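Putative S41 protease (Bacteroides fragilis NCTC 9343, PDB 3K50) probably cleaves peptide bonds as a serine protease of family S41, with a PDZ-like domain beside its ClpP/crotonase-like peptidase domain; its substrates are not established. Local coordinates at residues Y27-D32 / G327-T332. Sequence-based numbering, arbitrary orientation.
Sequences YLWYRD and GEYVAT
The phenol oxygen of Tyr27, hydrogen-bonded to both Asp57 OD2 and the backbone N of Ala54, also lies in the plane of the Trp29 indole, 3.7 Å from Trp29 CE3, while the far side of that same six-membered ring reaches Val330 and Tyr329. Tyr27 to Tyr30 form a type I beta turn just after helix 18-26, closed by Tyr30 N to Tyr27 O at 3.2 Å. Through this turn the S41 N-terminal domain meets the start of strand 330-336 in the peptidase region. No hydrogen bond joins the two segments; the contact is a small apolar one.

Leu28 and Trp29, the two central residues of the turn, both aim at Val330. With its CG swung opposite the backbone N (chi1 -179°), Leu28 extends toward Val330 and lays CD2 over the rim of one indole face, 3.7 Å above the plane. Val330 faces this pair with both methyls: CG1 meets Leu28 CD2 at 3.9 Å and Trp29 CZ2 at 4.0 Å, and CG2 meets Trp29 CH2 at 3.9 Å. The valine and tryptophan side chains come from opposite directions, CG2 meeting the ring at a slant.

Strand 342-352 links the two sides. It pairs antiparallel with 330-336, its Val347 is hydrogen-bonded through the backbone to Leu28, and the side chains of Leu28 and Val330 both touch Val347. Before the strand, Glu328 centres an inverse gamma turn, with Glu306 accepting its N-H and Arg302 bridging its carboxylate.

Tyr329 completes the contact. A chi1 of 58° tucks CG between the two backbone branches and brings the hydroxyl end toward the tryptophan although the CB does not point there, and the two rings meet obliquely, Tyr329 OH resting 4.1 Å from Trp29 CZ2.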
loop_
_atom_site.group_PDB
_atom_site.type_symbol
_atom_site.label_atom_id
_atom_site.label_comp_id
_atom_site.label_asym_id
_atom_site.label_seq_id
_atom_site.Cartn_x
_atom_site.Cartn_y
_atom_site.Cartn_z
ATOM N N TYR A 27 8.650 -16.628 -15.560
ATOM C CA TYR A 27 8.090 -15.360 -15.965
ATOM C C TYR A 27 6.836 -15.497 -16.813
ATOM O O TYR A 27 6.826 -16.269 -17.778
ATOM C CB TYR A 27 9.137 -14.619 -16.804
ATOM C CG TYR A 27 8.934 -13.144 -17.095
ATOM C CD1 TYR A 27 8.364 -12.274 -16.157
ATOM C CD2 TYR A 27 9.488 -12.586 -18.219
ATOM C CE1 TYR A 27 8.251 -10.898 -16.431
ATOM C CE2 TYR A 27 9.436 -11.172 -18.483
ATOM C CZ TYR A 27 8.823 -10.351 -17.568
ATOM O OH TYR A 27 8.776 -8.988 -17.774
ATOM N N LEU A 28 5.800 -14.706 -16.482
ATOM C CA LEU A 28 4.570 -14.680 -17.249
ATOM C C LEU A 28 4.888 -14.455 -18.704
ATOM O O LEU A 28 4.365 -15.167 -19.576
ATOM C CB LEU A 28 3.603 -13.568 -16.800
ATOM C CG LEU A 28 2.255 -13.460 -17.520
ATOM C CD1 LEU A 28 1.381 -14.718 -17.381
ATOM C CD2 LEU A 28 1.501 -12.229 -17.068
ATOM N N TRP A 29 5.770 -13.492 -18.953
ATOM C CA TRP A 29 6.073 -13.044 -20.302
ATOM C C TRP A 29 7.419 -13.558 -20.820
ATOM O O TRP A 29 8.154 -12.861 -21.497
ATOM C CB TRP A 29 6.060 -11.499 -20.297
ATOM C CG TRP A 29 4.720 -10.864 -20.039
ATOM C CD1 TRP A 29 3.553 -11.202 -20.654
ATOM C CD2 TRP A 29 4.387 -9.745 -19.174
ATOM N NE1 TRP A 29 2.539 -10.439 -20.196
ATOM C CE2 TRP A 29 3.007 -9.531 -19.298
ATOM C CE3 TRP A 29 5.095 -8.967 -18.275
ATOM C CZ2 TRP A 29 2.334 -8.530 -18.611
ATOM C CZ3 TRP A 29 4.434 -7.972 -17.578
ATOM C CH2 TRP A 29 3.071 -7.756 -17.743
ATOM N N TYR A 30 7.761 -14.787 -20.513
ATOM C CA TYR A 30 9.062 -15.298 -20.917
ATOM C C TYR A 30 9.229 -15.230 -22.445
ATOM O O TYR A 30 10.308 -15.044 -22.943
ATOM C CB TYR A 30 9.278 -16.732 -20.394
ATOM C CG TYR A 30 8.540 -17.817 -21.148
ATOM C CD1 TYR A 30 7.258 -18.190 -20.801
ATOM C CD2 TYR A 30 9.135 -18.461 -22.237
ATOM C CE1 TYR A 30 6.573 -19.154 -21.544
ATOM C CE2 TYR A 30 8.460 -19.437 -22.972
ATOM C CZ TYR A 30 7.202 -19.794 -22.621
ATOM O OH TYR A 30 6.540 -20.760 -23.358
ATOM N N ARG A 31 8.161 -15.408 -23.197
ATOM C CA ARG A 31 8.283 -15.405 -24.646
ATOM C C ARG A 31 8.660 -14.049 -25.249
ATOM O O ARG A 31 9.068 -13.973 -26.415
ATOM C CB ARG A 31 6.956 -15.843 -25.266
ATOM C CG ARG A 31 6.612 -17.321 -25.119
ATOM C CD ARG A 31 5.276 -17.561 -25.829
ATOM N NE ARG A 31 4.925 -18.965 -25.800
ATOM C CZ ARG A 31 5.411 -19.888 -26.626
ATOM N NH1 ARG A 31 6.281 -19.563 -27.560
ATOM N NH2 ARG A 31 5.046 -21.155 -26.503
ATOM N N ASP A 32 8.455 -12.996 -24.464
ATOM C CA ASP A 32 8.674 -11.621 -24.877
ATOM C C ASP A 32 9.949 -11.032 -24.267
ATOM O O ASP A 32 10.187 -9.837 -24.361
ATOM C CB ASP A 32 7.436 -10.791 -24.507
ATOM C CG ASP A 32 6.233 -11.185 -25.309
ATOM O OD1 ASP A 32 6.301 -11.090 -26.549
ATOM O OD2 ASP A 32 5.228 -11.597 -24.703
ATOM N N GLY A 327 -1.608 0.977 -11.514
ATOM C CA GLY A 327 -1.677 0.269 -12.817
ATOM C C GLY A 327 -0.979 -1.097 -12.858
ATOM O O GLY A 327 -0.691 -1.635 -13.936
ATOM N N GLU A 328 -0.695 -1.689 -11.706
ATOM C CA GLU A 328 -0.041 -3.015 -11.686
ATOM C C GLU A 328 -1.113 -4.138 -11.855
ATOM O O GLU A 328 -1.632 -4.624 -10.909
ATOM C CB GLU A 328 0.829 -3.178 -10.420
ATOM C CG GLU A 328 1.719 -4.387 -10.443
ATOM C CD GLU A 328 2.651 -4.356 -9.274
ATOM O OE1 GLU A 328 3.601 -3.556 -9.332
ATOM O OE2 GLU A 328 2.402 -5.096 -8.293
ATOM N N TYR A 329 -1.423 -4.534 -13.097
ATOM C CA TYR A 329 -2.564 -5.417 -13.360
ATOM C C TYR A 329 -2.223 -6.914 -13.411
ATOM O O TYR A 329 -3.066 -7.703 -13.835
ATOM C CB TYR A 329 -3.269 -4.981 -14.686
ATOM C CG TYR A 329 -2.379 -4.989 -15.879
ATOM C CD1 TYR A 329 -1.630 -3.866 -16.227
ATOM C CD2 TYR A 329 -2.261 -6.114 -16.686
ATOM C CE1 TYR A 329 -0.818 -3.871 -17.322
ATOM C CE2 TYR A 329 -1.374 -6.144 -17.784
ATOM C CZ TYR A 329 -0.674 -5.030 -18.112
ATOM O OH TYR A 329 0.166 -5.060 -19.217
ATOM N N VAL A 330 -0.974 -7.260 -13.061
ATOM C CA VAL A 330 -0.460 -8.636 -13.040
ATOM C C VAL A 330 0.131 -8.862 -11.650
ATOM O O VAL A 330 0.333 -7.881 -10.904
ATOM C CB VAL A 330 0.571 -8.885 -14.147
ATOM C CG1 VAL A 330 -0.115 -9.021 -15.532
ATOM C CG2 VAL A 330 1.622 -7.782 -14.147
ATOM N N ALA A 331 0.313 -10.128 -11.253
ATOM C CA ALA A 331 0.816 -10.419 -9.923
ATOM C C ALA A 331 2.248 -10.881 -9.980
ATOM O O ALA A 331 2.638 -11.601 -10.923
ATOM C CB ALA A 331 -0.061 -11.509 -9.256
ATOM N N THR A 332 3.005 -10.517 -8.947
ATOM C CA THR A 332 4.360 -10.974 -8.778
ATOM C C THR A 332 4.444 -12.044 -7.682
ATOM O O THR A 332 3.538 -12.156 -6.823
ATOM C CB THR A 332 5.287 -9.826 -8.376
ATOM O OG1 THR A 332 4.865 -9.290 -7.116
ATOM C CG2 THR A 332 5.312 -8.675 -9.503
#